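Local coordinates for protein putative isomerase (Streptomyces coelicolor A3, PDB 2OQH) that probably acts as an enolase-superfamily enzyme, with glucarate dehydratase activity, turning D-glucarate into 5-dehydro-4-deoxy-D-glucarate and water, at residues Pro242-Met247 with Val264-Gly269; Pro16-Phe21 with Leu329-Ile334; Ala54-Ile59 with Gly90-Ala95. One frame throughout, in Å; residues are numbered along the deposited sequence.

Contact 1: residues Pro242-Met247 with Val264-Gly269; sequences PLCTNM and VDVIHG
Neighbouring parallel strands of the TIM barrel, 243-245 and 266-269, meet here, connected through helix 252-260 as a beta-alpha-beta unit. Their axes come within 4.8 Å and cross at 23°, with C244 paired to V266 and T245 to I267. Bonding begins at L243 O, 2.9 Å from both D265 N and V266 N and accepting from the two in its carbonyl plane. At the same end D265 turns CG anti to its carbonyl carbon, so that OD2 uses its anti lone pair to take L243 N in a nearly straight bond (2.9 Å, 163°), while OD1 forms a salt bridge with K236. An alanine here removes that carboxylate and would probably lose both ties, loosening the link to helix 228-238. Further along, T245 N donates to V266 O, and H268 N reaches T245 O at 3.0 Å, nearly along the C=O axis. On the C244 and V266 face, C244 SG approaches the H268 ring obliquely, 3.3 Å from CD2. N246 lies alongside, its CB 3.4 Å from H268 CB and its amide turned 54° from the ring. On the other face the T245 and V264 side chains cross at about a right angle, T245 CG2 3.7 Å from V264 CG1, while T245 OG1 accepts from M247 N in an ST turn and bonds D224. Parallel strands joined through a helix are the repeating unit of the TIM barrel.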
loop_
_atom_site.group_PDB
_atom_site.type_symbol
_atom_site.label_atom_id
_atom_site.label_comp_id
_atom_site.label_asym_id
_atom_site.label_seq_id
_atom_site.Cartn_x
_atom_site.Cartn_y
_atom_site.Cartn_z
ATOM N N PRO A 242 -0.524 15.054 -13.475
ATOM C CA PRO A 242 -1.493 14.544 -12.498
ATOM C C PRO A 242 -0.844 14.514 -11.104
ATOM O O PRO A 242 0.291 14.066 -10.950
ATOM C CB PRO A 242 -1.816 13.150 -13.030
ATOM C CG PRO A 242 -1.672 13.320 -14.511
ATOM C CD PRO A 242 -0.400 14.138 -14.622
ATOM N N LEU A 243 -1.567 15.006 -10.102
ATOM C CA LEU A 243 -1.067 15.058 -8.733
ATOM C C LEU A 243 -1.649 13.917 -7.891
ATOM O O LEU A 243 -2.860 13.705 -7.860
ATOM C CB LEU A 243 -1.424 16.413 -8.118
ATOM C CG LEU A 243 -0.576 16.928 -6.957
ATOM C CD1 LEU A 243 0.853 17.188 -7.435
ATOM C CD2 LEU A 243 -1.198 18.206 -6.409
ATOM N N CYS A 244 -0.779 13.194 -7.198
ATOM C CA CYS A 244 -1.197 12.060 -6.385
ATOM C C CYS A 244 -0.818 12.241 -4.918
ATOM O O CYS A 244 0.114 12.983 -4.595
ATOM C CB CYS A 244 -0.558 10.784 -6.949
ATOM S SG CYS A 244 -0.972 9.248 -6.091
ATOM N N THR A 245 -1.543 11.566 -4.030
ATOM C CA THR A 245 -1.264 11.663 -2.602
ATOM C C THR A 245 -1.652 10.428 -1.796
ATOM O O THR A 245 -2.550 9.670 -2.167
ATOM C CB THR A 245 -2.020 12.847 -1.947
ATOM O OG1 THR A 245 -1.477 13.105 -0.647
ATOM C CG2 THR A 245 -3.502 12.504 -1.770
ATOM N N ASN A 246 -0.948 10.246 -0.685
ATOM C CA ASN A 246 -1.240 9.187 0.271
ATOM C C ASN A 246 -0.786 9.779 1.594
ATOM O O ASN A 246 -0.499 9.067 2.547
ATOM C CB ASN A 246 -0.508 7.869 -0.051
ATOM C CG ASN A 246 1.000 7.975 0.048
ATOM O OD1 ASN A 246 1.554 8.289 1.098
ATOM N ND2 ASN A 246 1.677 7.699 -1.058
HETATM N N MSE A 247 -0.738 11.113 1.621
HETATM C CA MSE A 247 -0.335 11.877 2.798
HETATM C C MSE A 247 -1.271 13.030 3.187
HETATM O O MSE A 247 -1.431 13.301 4.375
HETATM C CB MSE A 247 1.076 12.441 2.615
HETATM C CG MSE A 247 2.179 11.389 2.641
HETATM SE SE MSE A 247 3.946 12.153 2.369
HETATM C CE MSE A 247 4.167 13.011 4.076
ATOM N N VAL A 264 -6.148 17.270 -5.379
ATOM C CA VAL A 264 -5.530 16.103 -6.003
ATOM C C VAL A 264 -6.263 15.533 -7.220
ATOM O O VAL A 264 -7.456 15.763 -7.407
ATOM C CB VAL A 264 -5.368 14.963 -4.976
ATOM C CG1 VAL A 264 -4.581 15.454 -3.749
ATOM C CG2 VAL A 264 -6.736 14.456 -4.550
ATOM N N ASP A 265 -5.534 14.770 -8.032
ATOM C CA ASP A 265 -6.091 14.143 -9.232
ATOM C C ASP A 265 -6.116 12.624 -9.087
ATOM O O ASP A 265 -6.889 11.934 -9.752
ATOM C CB ASP A 265 -5.247 14.494 -10.462
ATOM C CG ASP A 265 -5.132 15.987 -10.684
ATOM O OD1 ASP A 265 -6.179 16.626 -10.936
ATOM O OD2 ASP A 265 -3.999 16.519 -10.609
ATOM N N VAL A 266 -5.245 12.114 -8.226
ATOM C CA VAL A 266 -5.138 10.683 -7.991
ATOM C C VAL A 266 -4.929 10.415 -6.508
ATOM O O VAL A 266 -4.117 11.080 -5.863
ATOM C CB VAL A 266 -3.932 10.087 -8.769
ATOM C CG1 VAL A 266 -3.841 8.581 -8.533
ATOM C CG2 VAL A 266 -4.065 10.393 -10.258
ATOM N N ILE A 267 -5.662 9.448 -5.964
ATOM C CA ILE A 267 -5.510 9.106 -4.558
ATOM C C ILE A 267 -5.005 7.678 -4.389
ATOM O O ILE A 267 -5.409 6.782 -5.119
ATOM C CB ILE A 267 -6.835 9.236 -3.787
ATOM C CG1 ILE A 267 -7.322 10.685 -3.827
ATOM C CG2 ILE A 267 -6.635 8.799 -2.339
ATOM C CD1 ILE A 267 -8.628 10.914 -3.086
ATOM N N HIS A 268 -4.116 7.481 -3.422
ATOM C CA HIS A 268 -3.565 6.163 -3.124
ATOM C C HIS A 268 -4.387 5.474 -2.040
ATOM O O HIS A 268 -4.545 6.009 -0.948
ATOM C CB HIS A 268 -2.122 6.278 -2.612
ATOM C CG HIS A 268 -1.075 6.061 -3.659
ATOM N ND1 HIS A 268 -0.975 4.893 -4.383
ATOM C CD2 HIS A 268 -0.064 6.851 -4.081
ATOM C CE1 HIS A 268 0.055 4.974 -5.207
ATOM N NE2 HIS A 268 0.624 6.154 -5.044
ATOM N N GLY A 269 -4.918 4.298 -2.338
ATOM C CA GLY A 269 -5.657 3.564 -1.330
ATOM C C GLY A 269 -4.623 2.769 -0.551
ATOM O O GLY A 269 -3.464 2.718 -0.955
#

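Contact 2: residues Pro16-Phe21 with Leu329-Ile334; sequences PLVNPF and LHADDI
L329 carries this meeting of two irregular loops, and its side chain can be followed outward. CB lies 3.8 Å from V18 O; CG stands anti to the carbonyl carbon (chi1 -63°), which sends the branch along the backbone of 16-21. At the tip CD2 does the touching: it is 3.6 Å from N19 CA, sits beside V18 O, and meets P20 CD at 4.1 Å where the two side chains cross at about a right angle. N19 runs alongside L329, pointing the same way. The backbone of L329 supplies the direct polar bond, V18 N to L329 O, at 2.9 Å and 169°, in the carbonyl plane. L17 CD2 also closes on that oxygen, at 3.5 Å. Farther along, P16 CG rests against A331 CB at 3.9 Å. One water bridges three backbone groups there: it accepts from A331 N, and its own protons go to D332 O and P16 O. The carboxylate of D332 turns to K361 and Y365. Residues 16-21 lead into the unmodelled 22-29, consistent with the mobile loop that, in this superfamily, extends from the N-terminal capping domain over the barrel, here leaning on the loop that follows barrel strand 323-324.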
loop_
_atom_site.group_PDB
_atom_site.type_symbol
_atom_site.label_atom_id
_atom_site.label_comp_id
_atom_site.label_asym_id
_atom_site.label_seq_id
_atom_site.Cartn_x
_atom_site.Cartn_y
_atom_site.Cartn_z
ATOM N N PRO A 16 13.392 -10.925 7.182
ATOM C CA PRO A 16 14.479 -10.380 6.369
ATOM C C PRO A 16 13.978 -9.831 5.037
ATOM O O PRO A 16 12.933 -10.250 4.530
ATOM C CB PRO A 16 15.391 -11.589 6.185
ATOM C CG PRO A 16 14.399 -12.708 6.047
ATOM C CD PRO A 16 13.427 -12.401 7.179
ATOM N N LEU A 17 14.730 -8.885 4.482
ATOM C CA LEU A 17 14.396 -8.295 3.197
ATOM C C LEU A 17 15.634 -8.348 2.320
ATOM O O LEU A 17 16.755 -8.190 2.804
ATOM C CB LEU A 17 13.952 -6.847 3.366
ATOM C CG LEU A 17 12.646 -6.623 4.119
ATOM C CD1 LEU A 17 12.476 -5.134 4.376
ATOM C CD2 LEU A 17 11.479 -7.182 3.316
ATOM N N VAL A 18 15.424 -8.579 1.031
ATOM C CA VAL A 18 16.518 -8.656 0.079
ATOM C C VAL A 18 16.137 -7.991 -1.230
ATOM O O VAL A 18 15.030 -8.197 -1.749
ATOM C CB VAL A 18 16.902 -10.121 -0.220
ATOM C CG1 VAL A 18 17.969 -10.173 -1.311
ATOM C CG2 VAL A 18 17.412 -10.788 1.049
ATOM N N ASN A 19 17.056 -7.194 -1.763
ATOM C CA ASN A 19 16.830 -6.512 -3.026
ATOM C C ASN A 19 17.416 -7.364 -4.145
ATOM O O ASN A 19 18.633 -7.480 -4.276
ATOM C CB ASN A 19 17.492 -5.136 -3.015
ATOM C CG ASN A 19 17.388 -4.432 -4.358
ATOM O OD1 ASN A 19 16.365 -4.525 -5.050
ATOM N ND2 ASN A 19 18.439 -3.708 -4.728
ATOM N N PRO A 20 16.551 -7.967 -4.974
ATOM C CA PRO A 20 17.009 -8.812 -6.079
ATOM C C PRO A 20 17.783 -8.057 -7.160
ATOM O O PRO A 20 18.316 -8.664 -8.090
ATOM C CB PRO A 20 15.709 -9.426 -6.600
ATOM C CG PRO A 20 14.713 -8.341 -6.352
ATOM C CD PRO A 20 15.081 -7.869 -4.960
ATOM N N PHE A 21 17.873 -6.739 -7.025
ATOM C CA PHE A 21 18.578 -5.937 -8.017
ATOM C C PHE A 21 19.836 -5.284 -7.462
ATOM O O PHE A 21 20.072 -5.293 -6.249
ATOM C CB PHE A 21 17.637 -4.868 -8.553
ATOM C CG PHE A 21 16.323 -5.414 -9.014
ATOM C CD1 PHE A 21 16.235 -6.123 -10.206
ATOM C CD2 PHE A 21 15.182 -5.259 -8.235
ATOM C CE1 PHE A 21 15.026 -6.672 -10.621
ATOM C CE2 PHE A 21 13.967 -5.800 -8.633
ATOM C CZ PHE A 21 13.887 -6.513 -9.832
ATOM N N LEU A 329 10.778 -7.504 -2.587
ATOM C CA LEU A 329 11.912 -7.482 -1.664
ATOM C C LEU A 329 11.781 -8.562 -0.603
ATOM O O LEU A 329 12.604 -8.650 0.310
ATOM C CB LEU A 329 11.992 -6.135 -0.947
ATOM C CG LEU A 329 12.248 -4.885 -1.779
ATOM C CD1 LEU A 329 12.188 -3.668 -0.861
ATOM C CD2 LEU A 329 13.595 -4.990 -2.465
ATOM N N HIS A 330 10.746 -9.379 -0.713
ATOM C CA HIS A 330 10.509 -10.415 0.276
ATOM C C HIS A 330 11.441 -11.609 0.139
ATOM O O HIS A 330 11.827 -12.000 -0.970
ATOM C CB HIS A 330 9.055 -10.902 0.202
ATOM C CG HIS A 330 8.847 -12.061 -0.722
ATOM N ND1 HIS A 330 9.078 -13.367 -0.344
ATOM C CD2 HIS A 330 8.445 -12.112 -2.014
ATOM C CE1 HIS A 330 8.824 -14.172 -1.360
ATOM N NE2 HIS A 330 8.438 -13.436 -2.386
ATOM N N ALA A 331 11.815 -12.156 1.289
ATOM C CA ALA A 331 12.651 -13.339 1.352
ATOM C C ALA A 331 11.721 -14.365 1.991
ATOM O O ALA A 331 10.674 -14.689 1.424
ATOM C CB ALA A 331 13.876 -13.089 2.228
ATOM N N ASP A 332 12.068 -14.844 3.179
ATOM C CA ASP A 332 11.244 -15.830 3.865
ATOM C C ASP A 332 10.004 -15.144 4.452
ATOM O O ASP A 332 10.070 -13.992 4.885
ATOM C CB ASP A 332 12.073 -16.513 4.961
ATOM C CG ASP A 332 11.457 -17.817 5.432
ATOM O OD1 ASP A 332 10.790 -18.488 4.618
ATOM O OD2 ASP A 332 11.647 -18.179 6.613
ATOM N N ASP A 333 8.878 -15.850 4.455
ATOM C CA ASP A 333 7.620 -15.300 4.964
ATOM C C ASP A 333 6.893 -16.399 5.724
ATOM O O ASP A 333 7.256 -17.574 5.618
ATOM C CB ASP A 333 6.748 -14.831 3.790
ATOM C CG ASP A 333 5.768 -13.733 4.179
ATOM O OD1 ASP A 333 5.407 -13.645 5.377
ATOM O OD2 ASP A 333 5.349 -12.966 3.279
ATOM N N ILE A 334 5.864 -16.037 6.485
ATOM C CA ILE A 334 5.138 -17.052 7.227
ATOM C C ILE A 334 4.066 -17.732 6.393
ATOM O O ILE A 334 3.265 -18.500 6.908
ATOM C CB ILE A 334 4.532 -16.488 8.522
ATOM C CG1 ILE A 334 3.579 -15.336 8.225
ATOM C CG2 ILE A 334 5.648 -16.001 9.429
ATOM C CD1 ILE A 334 3.008 -14.723 9.479
HETATM O O HOH W 1 10.753 -11.419 3.919
#

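Contact 3: residues Ala54-Ile59 with Gly90-Ala95; sequences APVAAI and GYLGYA
L92, projecting from helix 85-112 toward helix 54-63, has its side chain fitted among P55, V56 and I59, and this one residue supplies most of the close contact. With CG anti to its carbonyl carbon (chi1 -57°), the chain extends across and divides its two methyls between different partners. CD1 runs up against the P55 ring, 3.6 Å from CB, and stands equally near CG. CD2 turns instead to V56, whose CG2 branch it meets at 3.9 Å in an oblique crossing. Nearer the L92 backbone, I59 reaches over with its CD1 tip, 4.0 Å from L92 CB and 3.7 Å from L92 O, so that the isoleucine packs on main chain as much as on side chain. The side-chain pairs are apolar, and no hydrogen bond links the two segments. Their axes pass 9.0 Å apart and cross at -56°, and the overlap is limited to P55, V56 and I59 against L92, G93 and A95. Both helices belong to the N-terminal capping domain of the enolase superfamily, in which a three-stranded antiparallel sheet is packed against helices; A57 turns to V10 and V12 of that sheet, and A95 O accepts from T50 OG1 on strand 45-51. Packing loosens toward A95: V56 CG1 comes no nearer than 4.3 Å to A95 C, although both residues are buried, and V56 and I59 fill in against A96 of the same helix. The solvent side lies at the other end, where P55 is exposed and L92 only partly covered, yet this is where the closest touch of the contact occurs. W52 also touches the L92 side chain. At G93 the I59 methyl lies 4.0 Å from the backbone N; a CB on G93 would point away from helix 54-63 and crowd G90 O.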
loop_
_atom_site.group_PDB
_atom_site.type_symbol
_atom_site.label_atom_id
_atom_site.label_comp_id
_atom_site.label_asym_id
_atom_site.label_seq_id
_atom_site.Cartn_x
_atom_site.Cartn_y
_atom_site.Cartn_z
ATOM N N ALA A 54 5.539 -3.515 18.391
ATOM C CA ALA A 54 5.055 -3.192 19.729
ATOM C C ALA A 54 3.844 -2.260 19.840
ATOM O O ALA A 54 2.807 -2.657 20.358
ATOM C CB ALA A 54 6.206 -2.657 20.586
ATOM N N PRO A 55 3.946 -1.017 19.351
ATOM C CA PRO A 55 2.763 -0.157 19.491
ATOM C C PRO A 55 1.473 -0.631 18.794
ATOM O O PRO A 55 0.375 -0.475 19.340
ATOM C CB PRO A 55 3.261 1.198 18.981
ATOM C CG PRO A 55 4.279 0.822 17.956
ATOM C CD PRO A 55 5.020 -0.333 18.613
ATOM N N VAL A 56 1.593 -1.213 17.604
ATOM C CA VAL A 56 0.403 -1.672 16.895
ATOM C C VAL A 56 -0.152 -2.920 17.563
ATOM O O VAL A 56 -1.370 -3.080 17.697
ATOM C CB VAL A 56 0.700 -1.983 15.417
ATOM C CG1 VAL A 56 -0.562 -2.488 14.735
ATOM C CG2 VAL A 56 1.204 -0.731 14.713
ATOM N N ALA A 57 0.752 -3.801 17.983
ATOM C CA ALA A 57 0.357 -5.025 18.655
ATOM C C ALA A 57 -0.364 -4.674 19.957
ATOM O O ALA A 57 -1.307 -5.353 20.348
ATOM C CB ALA A 57 1.579 -5.879 18.947
ATOM N N ALA A 58 0.068 -3.604 20.620
ATOM C CA ALA A 58 -0.560 -3.199 21.877
ATOM C C ALA A 58 -2.010 -2.760 21.674
ATOM O O ALA A 58 -2.881 -3.068 22.486
ATOM C CB ALA A 58 0.235 -2.073 22.525
ATOM N N ILE A 59 -2.264 -2.039 20.587
ATOM C CA ILE A 59 -3.608 -1.560 20.283
ATOM C C ILE A 59 -4.549 -2.729 20.003
ATOM O O ILE A 59 -5.691 -2.742 20.467
ATOM C CB ILE A 59 -3.598 -0.613 19.059
ATOM C CG1 ILE A 59 -2.702 0.593 19.335
ATOM C CG2 ILE A 59 -5.015 -0.134 18.751
ATOM C CD1 ILE A 59 -2.522 1.500 18.134
ATOM N N GLY A 90 -3.893 7.632 15.773
ATOM C CA GLY A 90 -3.520 7.979 14.416
ATOM C C GLY A 90 -3.321 6.791 13.497
ATOM O O GLY A 90 -4.037 5.798 13.569
ATOM N N TYR A 91 -2.338 6.913 12.620
ATOM C CA TYR A 91 -1.996 5.882 11.648
ATOM C C TYR A 91 -1.942 4.478 12.275
ATOM O O TYR A 91 -2.535 3.536 11.744
ATOM C CB TYR A 91 -0.643 6.236 11.028
ATOM C CG TYR A 91 -0.262 5.536 9.741
ATOM C CD1 TYR A 91 -0.994 4.459 9.239
ATOM C CD2 TYR A 91 0.851 5.957 9.025
ATOM C CE1 TYR A 91 -0.619 3.824 8.041
ATOM C CE2 TYR A 91 1.238 5.334 7.833
ATOM C CZ TYR A 91 0.503 4.272 7.343
ATOM O OH TYR A 91 0.884 3.684 6.148
ATOM N N LEU A 92 -1.238 4.332 13.395
ATOM C CA LEU A 92 -1.131 3.021 14.021
ATOM C C LEU A 92 -2.499 2.491 14.427
ATOM O O LEU A 92 -2.710 1.282 14.462
ATOM C CB LEU A 92 -0.196 3.056 15.243
ATOM C CG LEU A 92 1.236 3.557 15.024
ATOM C CD1 LEU A 92 2.104 3.139 16.211
ATOM C CD2 LEU A 92 1.805 2.982 13.729
ATOM N N GLY A 93 -3.425 3.398 14.738
ATOM C CA GLY A 93 -4.766 2.975 15.104
ATOM C C GLY A 93 -5.463 2.327 13.917
ATOM O O GLY A 93 -6.034 1.241 14.030
ATOM N N TYR A 94 -5.424 2.997 12.768
ATOM C CA TYR A 94 -6.039 2.452 11.563
ATOM C C TYR A 94 -5.385 1.120 11.201
ATOM O O TYR A 94 -6.067 0.175 10.816
ATOM C CB TYR A 94 -5.884 3.421 10.386
ATOM C CG TYR A 94 -6.816 4.612 10.428
ATOM C CD1 TYR A 94 -8.194 4.457 10.275
ATOM C CD2 TYR A 94 -6.319 5.895 10.605
ATOM C CE1 TYR A 94 -9.056 5.560 10.291
ATOM C CE2 TYR A 94 -7.169 7.008 10.625
ATOM C CZ TYR A 94 -8.536 6.836 10.470
ATOM O OH TYR A 94 -9.366 7.938 10.509
ATOM N N ALA A 95 -4.060 1.060 11.324
ATOM C CA ALA A 95 -3.305 -0.150 11.002
ATOM C C ALA A 95 -3.654 -1.324 11.917
ATOM O O ALA A 95 -3.694 -2.468 11.468
ATOM C CB ALA A 95 -1.810 0.138 11.074
#

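How the contacts relate
Along the chain, contact 3 closes first, contact 1 follows, and both are nested within the long loop that contact 2 closes. Contact 3 lies in the N-terminal capping domain and contact 1 in the TIM barrel, their centres 24 Å apart and nearest atoms about 7 Å apart. Contact 2 joins the two domains, pairing the loop after strand 5-15 with the one after barrel strand 323-324. Its centre is 28 Å from contact 1, on the opposite side of the chain's centre, and 24 Å from contact 3. None touch, so internal barrel pairing, internal cap packing and the cap-to-barrel junction are separate elements of one two-domain architecture.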